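Side-chain contacts in superoxide reductase (Giardia intestinalis, PDB 4D7P), which probably reduces superoxide to hydrogen peroxide at a mononuclear, histidine- and cysteine-ligated iron centre: residues V38-P41 with Y47-T50; R52-T57 with N61-L66. One frame throughout, in Å; residues are numbered along the deposited sequence.

Interaction 1 of 2, residues V38-P41 with Y47-T50. With FE (Fe (III) ion), chain B.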
loop_
_atom_site.group_PDB
_atom_site.type_symbol
_atom_site.label_atom_id
_atom_site.label_comp_id
_atom_site.label_asym_id
_atom_site.label_seq_id
_atom_site.Cartn_x
_atom_site.Cartn_y
_atom_site.Cartn_z
ATOM N N VAL A 38 1.271 14.371 21.404
ATOM C CA VAL A 38 0.538 13.163 21.775
ATOM C C VAL A 38 0.441 12.176 20.609
ATOM O O VAL A 38 0.032 12.541 19.503
ATOM C CB VAL A 38 -0.882 13.491 22.250
ATOM C CG1 VAL A 38 -1.482 12.286 22.946
ATOM C CG2 VAL A 38 -0.866 14.702 23.168
ATOM N N MET A 39 0.816 10.926 20.848
ATOM C CA MET A 39 0.706 9.917 19.809
ATOM C C MET A 39 -0.735 9.456 19.677
ATOM O O MET A 39 -1.348 9.045 20.660
ATOM C CB MET A 39 1.608 8.731 20.109
ATOM C CG MET A 39 1.670 7.731 18.971
ATOM S SD MET A 39 2.695 8.272 17.571
ATOM C CE MET A 39 4.309 8.390 18.345
ATOM N N HIS A 40 -1.273 9.526 18.464
ATOM C CA HIS A 40 -2.637 9.063 18.191
ATOM C C HIS A 40 -2.795 7.595 18.559
ATOM O O HIS A 40 -1.836 6.843 18.471
ATOM C CB HIS A 40 -2.967 9.276 16.714
ATOM C CG HIS A 40 -4.349 8.851 16.322
ATOM N ND1 HIS A 40 -4.682 7.537 16.066
ATOM C CD2 HIS A 40 -5.475 9.575 16.107
ATOM C CE1 HIS A 40 -5.954 7.471 15.714
ATOM N NE2 HIS A 40 -6.456 8.695 15.729
ATOM N N PRO A 41 -3.998 7.191 19.001
ATOM C CA PRO A 41 -4.231 5.773 19.289
ATOM C C PRO A 41 -3.909 4.820 18.137
ATOM O O PRO A 41 -3.909 5.174 16.946
ATOM C CB PRO A 41 -5.728 5.732 19.625
ATOM C CG PRO A 41 -5.972 7.057 20.260
ATOM C CD PRO A 41 -5.106 8.032 19.488
ATOM N N TYR A 47 -7.456 3.759 14.473
ATOM C CA TYR A 47 -6.093 3.745 13.965
ATOM C C TYR A 47 -5.859 4.803 12.898
ATOM O O TYR A 47 -6.787 5.211 12.202
ATOM C CB TYR A 47 -5.769 2.362 13.400
ATOM C CG TYR A 47 -6.756 1.864 12.338
ATOM C CD1 TYR A 47 -6.547 2.139 10.997
ATOM C CD2 TYR A 47 -7.876 1.110 12.684
ATOM C CE1 TYR A 47 -7.419 1.687 10.025
ATOM C CE2 TYR A 47 -8.776 0.644 11.698
ATOM C CZ TYR A 47 -8.523 0.946 10.367
ATOM O OH TYR A 47 -9.366 0.511 9.357
ATOM N N ILE A 48 -4.620 5.267 12.793
ATOM C CA ILE A 48 -4.202 5.960 11.593
ATOM C C ILE A 48 -3.579 4.893 10.711
ATOM O O ILE A 48 -2.576 4.258 11.069
ATOM C CB ILE A 48 -3.230 7.114 11.877
ATOM C CG1 ILE A 48 -4.024 8.314 12.403
ATOM C CG2 ILE A 48 -2.469 7.511 10.610
ATOM C CD1 ILE A 48 -3.139 9.402 13.000
ATOM N N GLY A 49 -4.229 4.659 9.579
ATOM C CA GLY A 49 -3.890 3.549 8.718
ATOM C C GLY A 49 -2.802 3.892 7.732
ATOM O O GLY A 49 -1.992 3.026 7.370
ATOM N N THR A 50 -2.776 5.142 7.275
ATOM C CA THR A 50 -1.740 5.545 6.326
ATOM C C THR A 50 -1.189 6.912 6.640
ATOM O O THR A 50 -1.889 7.776 7.156
ATOM C CB THR A 50 -2.242 5.580 4.843
ATOM O OG1 THR A 50 -3.326 6.516 4.720
ATOM C CG2 THR A 50 -2.675 4.191 4.352
HETATM FE FE FE B . -8.568 9.268 15.321
HETATM O O HOH W 1 -2.701 4.304 14.707
#
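Pro41 O is gripped from two directions, by the imidazole of its own neighbour His40 and by a water that ties it to the backbone of Ile48. His40 ND1 donates to Pro41 O at 2.6 Å. The bond meets a lone pair in the carbonyl plane but is bent at the hydrogen (141°), and the oxygen lies somewhat out of the imidazole plane. The water donates to Pro41 O at 2.7 Å and accepts from Ile48 N at 2.9 Å, bridging loop and strand where the carbonyl and amide stand too far apart to bond directly.

With ND1 donating to the carbonyl, His40 meets the iron through NE2, at 2.2 Å. His19, His46 and His102 supply further nitrogens and Cys99 the sulfur. The torsion that sends the ring toward strand 48-50 places CG opposite the backbone N (chi1 -179°), and the CG1-CD1 branch of Ile48 lies over one face of it. Ile48 CG1 stands 3.8 Å from the ring centroid, almost on the normal, in a CH-pi contact, while CD1 reaches on to 3.6 Å from His40 CG. On the opposite face lies Pro41 CD, offset toward the rim, so the imidazole is sandwiched between two aliphatic groups. An isoleucine suits this place, since its long branch covers the ring without competing for the metal. Ile48 also rests on Ala97 and Cys99 of strand 90-99.

Tyr47 contributes chiefly backbone here. Its ring turns from the loop toward Trp72 of a second subunit, and Tyr47 N bonds to Asn100 OD1.

The contact is thus a second shell around an iron ligand: the bonds to carbonyl and metal are consistent with a ring protonated at ND1 and help hold its rotation, and the short N-H...O bond may also polarise the imidazole and strengthen its donation to iron.

Interaction 2 of 2, residues R52-T57 with N61-L66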
loop_
_atom_site.group_PDB
_atom_site.type_symbol
_atom_site.label_atom_id
_atom_site.label_comp_id
_atom_site.label_asym_id
_atom_site.label_seq_id
_atom_site.Cartn_x
_atom_site.Cartn_y
_atom_site.Cartn_z
ATOM N N ARG A 52 0.816 9.507 4.211
ATOM C CA ARG A 52 1.344 9.755 2.874
ATOM C C ARG A 52 2.111 11.046 2.855
ATOM O O ARG A 52 1.735 11.989 3.548
ATOM C CB ARG A 52 0.217 9.812 1.843
ATOM C CG ARG A 52 -0.465 8.495 1.636
ATOM C CD ARG A 52 -1.907 8.674 1.252
ATOM N NE ARG A 52 -2.090 8.752 -0.190
ATOM C CZ ARG A 52 -3.153 9.311 -0.759
ATOM N NH1 ARG A 52 -4.095 9.840 0.013
ATOM N NH2 ARG A 52 -3.276 9.361 -2.084
ATOM N N LEU A 53 3.170 11.085 2.048
ATOM C CA LEU A 53 3.948 12.297 1.839
ATOM C C LEU A 53 3.879 12.710 0.375
ATOM O O LEU A 53 4.146 11.909 -0.521
ATOM C CB LEU A 53 5.415 12.106 2.265
ATOM C CG LEU A 53 6.266 13.382 2.210
ATOM C CD1 LEU A 53 5.710 14.425 3.176
ATOM C CD2 LEU A 53 7.751 13.115 2.510
ATOM N N PHE A 54 3.503 13.962 0.149
ATOM C CA PHE A 54 3.435 14.536 -1.189
ATOM C C PHE A 54 4.474 15.636 -1.347
ATOM O O PHE A 54 4.711 16.407 -0.415
ATOM C CB PHE A 54 2.048 15.129 -1.475
ATOM C CG PHE A 54 0.931 14.133 -1.439
ATOM C CD1 PHE A 54 0.296 13.824 -0.243
ATOM C CD2 PHE A 54 0.490 13.531 -2.602
ATOM C CE1 PHE A 54 -0.734 12.908 -0.210
ATOM C CE2 PHE A 54 -0.550 12.609 -2.573
ATOM C CZ PHE A 54 -1.154 12.297 -1.379
ATOM N N GLY A 55 5.088 15.710 -2.525
ATOM C CA GLY A 55 5.829 16.904 -2.914
ATOM C C GLY A 55 5.077 17.772 -3.917
ATOM O O GLY A 55 4.567 17.273 -4.919
ATOM N N ILE A 56 5.003 19.075 -3.661
ATOM C CA ILE A 56 4.424 20.000 -4.631
ATOM C C ILE A 56 5.527 20.514 -5.556
ATOM O O ILE A 56 6.468 21.180 -5.108
ATOM C CB ILE A 56 3.741 21.186 -3.967
ATOM C CG1 ILE A 56 2.901 20.716 -2.781
ATOM C CG2 ILE A 56 2.879 21.921 -4.970
ATOM C CD1 ILE A 56 1.887 19.694 -3.130
ATOM N N THR A 57 5.410 20.200 -6.844
ATOM C CA THR A 57 6.475 20.495 -7.796
ATOM C C THR A 57 6.532 21.971 -8.173
ATOM O O THR A 57 5.500 22.634 -8.294
ATOM C CB THR A 57 6.312 19.674 -9.084
ATOM O OG1 THR A 57 5.176 20.156 -9.816
ATOM C CG2 THR A 57 6.116 18.201 -8.754
ATOM N N ASN A 61 3.389 22.812 -10.657
ATOM C CA ASN A 61 2.472 22.862 -9.515
ATOM C C ASN A 61 1.717 21.551 -9.284
ATOM O O ASN A 61 0.533 21.545 -8.929
ATOM C CB ASN A 61 1.465 23.993 -9.685
ATOM C CG ASN A 61 0.729 24.295 -8.406
ATOM O OD1 ASN A 61 1.339 24.409 -7.344
ATOM N ND2 ASN A 61 -0.593 24.377 -8.486
ATOM N N VAL A 62 2.401 20.435 -9.487
ATOM C CA VAL A 62 1.773 19.130 -9.310
ATOM C C VAL A 62 1.876 18.689 -7.859
ATOM O O VAL A 62 2.871 18.952 -7.206
ATOM C CB VAL A 62 2.421 18.083 -10.240
ATOM C CG1 VAL A 62 1.810 16.689 -10.043
ATOM C CG2 VAL A 62 2.298 18.539 -11.704
ATOM N N THR A 63 0.832 18.044 -7.352
ATOM C CA THR A 63 0.881 17.442 -6.022
ATOM C C THR A 63 1.250 15.962 -6.154
ATOM O O THR A 63 0.391 15.101 -6.350
ATOM C CB THR A 63 -0.456 17.605 -5.286
ATOM O OG1 THR A 63 -0.742 19.001 -5.134
ATOM C CG2 THR A 63 -0.395 16.967 -3.913
ATOM N N LEU A 64 2.545 15.683 -6.083
ATOM C CA LEU A 64 3.077 14.375 -6.440
ATOM C C LEU A 64 3.278 13.471 -5.211
ATOM O O LEU A 64 4.034 13.818 -4.306
ATOM C CB LEU A 64 4.402 14.569 -7.177
ATOM C CG LEU A 64 5.156 13.373 -7.744
ATOM C CD1 LEU A 64 4.359 12.710 -8.873
ATOM C CD2 LEU A 64 6.526 13.821 -8.237
ATOM N N GLU A 65 2.607 12.323 -5.168
ATOM C CA GLU A 65 2.765 11.431 -4.026
ATOM C C GLU A 65 4.119 10.763 -4.091
ATOM O O GLU A 65 4.459 10.107 -5.073
ATOM C CB GLU A 65 1.665 10.371 -3.964
ATOM C CG GLU A 65 1.709 9.598 -2.644
ATOM C CD GLU A 65 0.664 8.507 -2.552
ATOM O OE1 GLU A 65 -0.513 8.816 -2.295
ATOM O OE2 GLU A 65 1.020 7.332 -2.733
ATOM N N LEU A 66 4.904 10.952 -3.043
ATOM C CA LEU A 66 6.236 10.381 -2.998
ATOM C C LEU A 66 6.189 8.968 -2.474
ATOM O O LEU A 66 6.974 8.116 -2.906
ATOM C CB LEU A 66 7.159 11.241 -2.131
ATOM C CG LEU A 66 7.104 12.735 -2.477
ATOM C CD1 LEU A 66 7.990 13.503 -1.528
ATOM C CD2 LEU A 66 7.523 12.968 -3.926
#
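Arg52 and Glu65 form a salt bridge in which one carboxylate oxygen takes two N-H groups: Arg52 NE gives to Glu65 OE1 at 2.6 Å, and NH2 adds a weak second bond. The two planes are nearly perpendicular (89°), and NE meets OE1 from above the carboxylate plane. A bend at chi3 (91°) turns the guanidinium to meet it, and Phe54 CZ lies against a guanidinium face.

Around that pair, the extended Glu65 chain runs past the Phe54 ring, with Glu65 CB 3.4 Å from Phe54 CE2; Glu65 OE2 bonds to Trp72 NE1 of a third subunit. Further along the same face Ile56 CD1 packs on Thr63 OG1 and CG2. On the other face Leu53 CD2 meets Leu66 CD1 at 4.1 Å, and Leu66 CG lies 3.6 Å from Gly55 N, on the side of the sheet where Gly55 puts no side chain.

The backbones set this register. Gly55 and Leu64 exchange N-H...O bonds both ways, flanked by Leu66 N to Leu53 O and Thr57 N to Val62 O. Near the turn, Thr57 OG1 accepts from Val62 N at 2.8 Å, a nearly straight bond that a threonine hydroxyl is well placed to make. Such antiparallel pairing, closed by a short connection, is a beta hairpin within the immunoglobulin-like desulfoferrodoxin fold.

How the interactions relate
The two contacts come in series along the chain: interaction 1 closes before interaction 2 opens, and strand 48-57 runs through both. Their centres lie about 22 Å apart, on opposite sides of the centre of the chain, and apart from adjoining in sequence they do not touch. The start of that strand joins the iron-binding loop, while its later part pairs with strand 63-71, an outermost strand of the four-stranded antiparallel sheet within this chain. On the other flank of strand 48-57 lies strand 90-99, which ends in the ligand Cys99. One strand therefore connects the metal site to the hairpin, and both contacts also meet neighbouring subunits of the assembly.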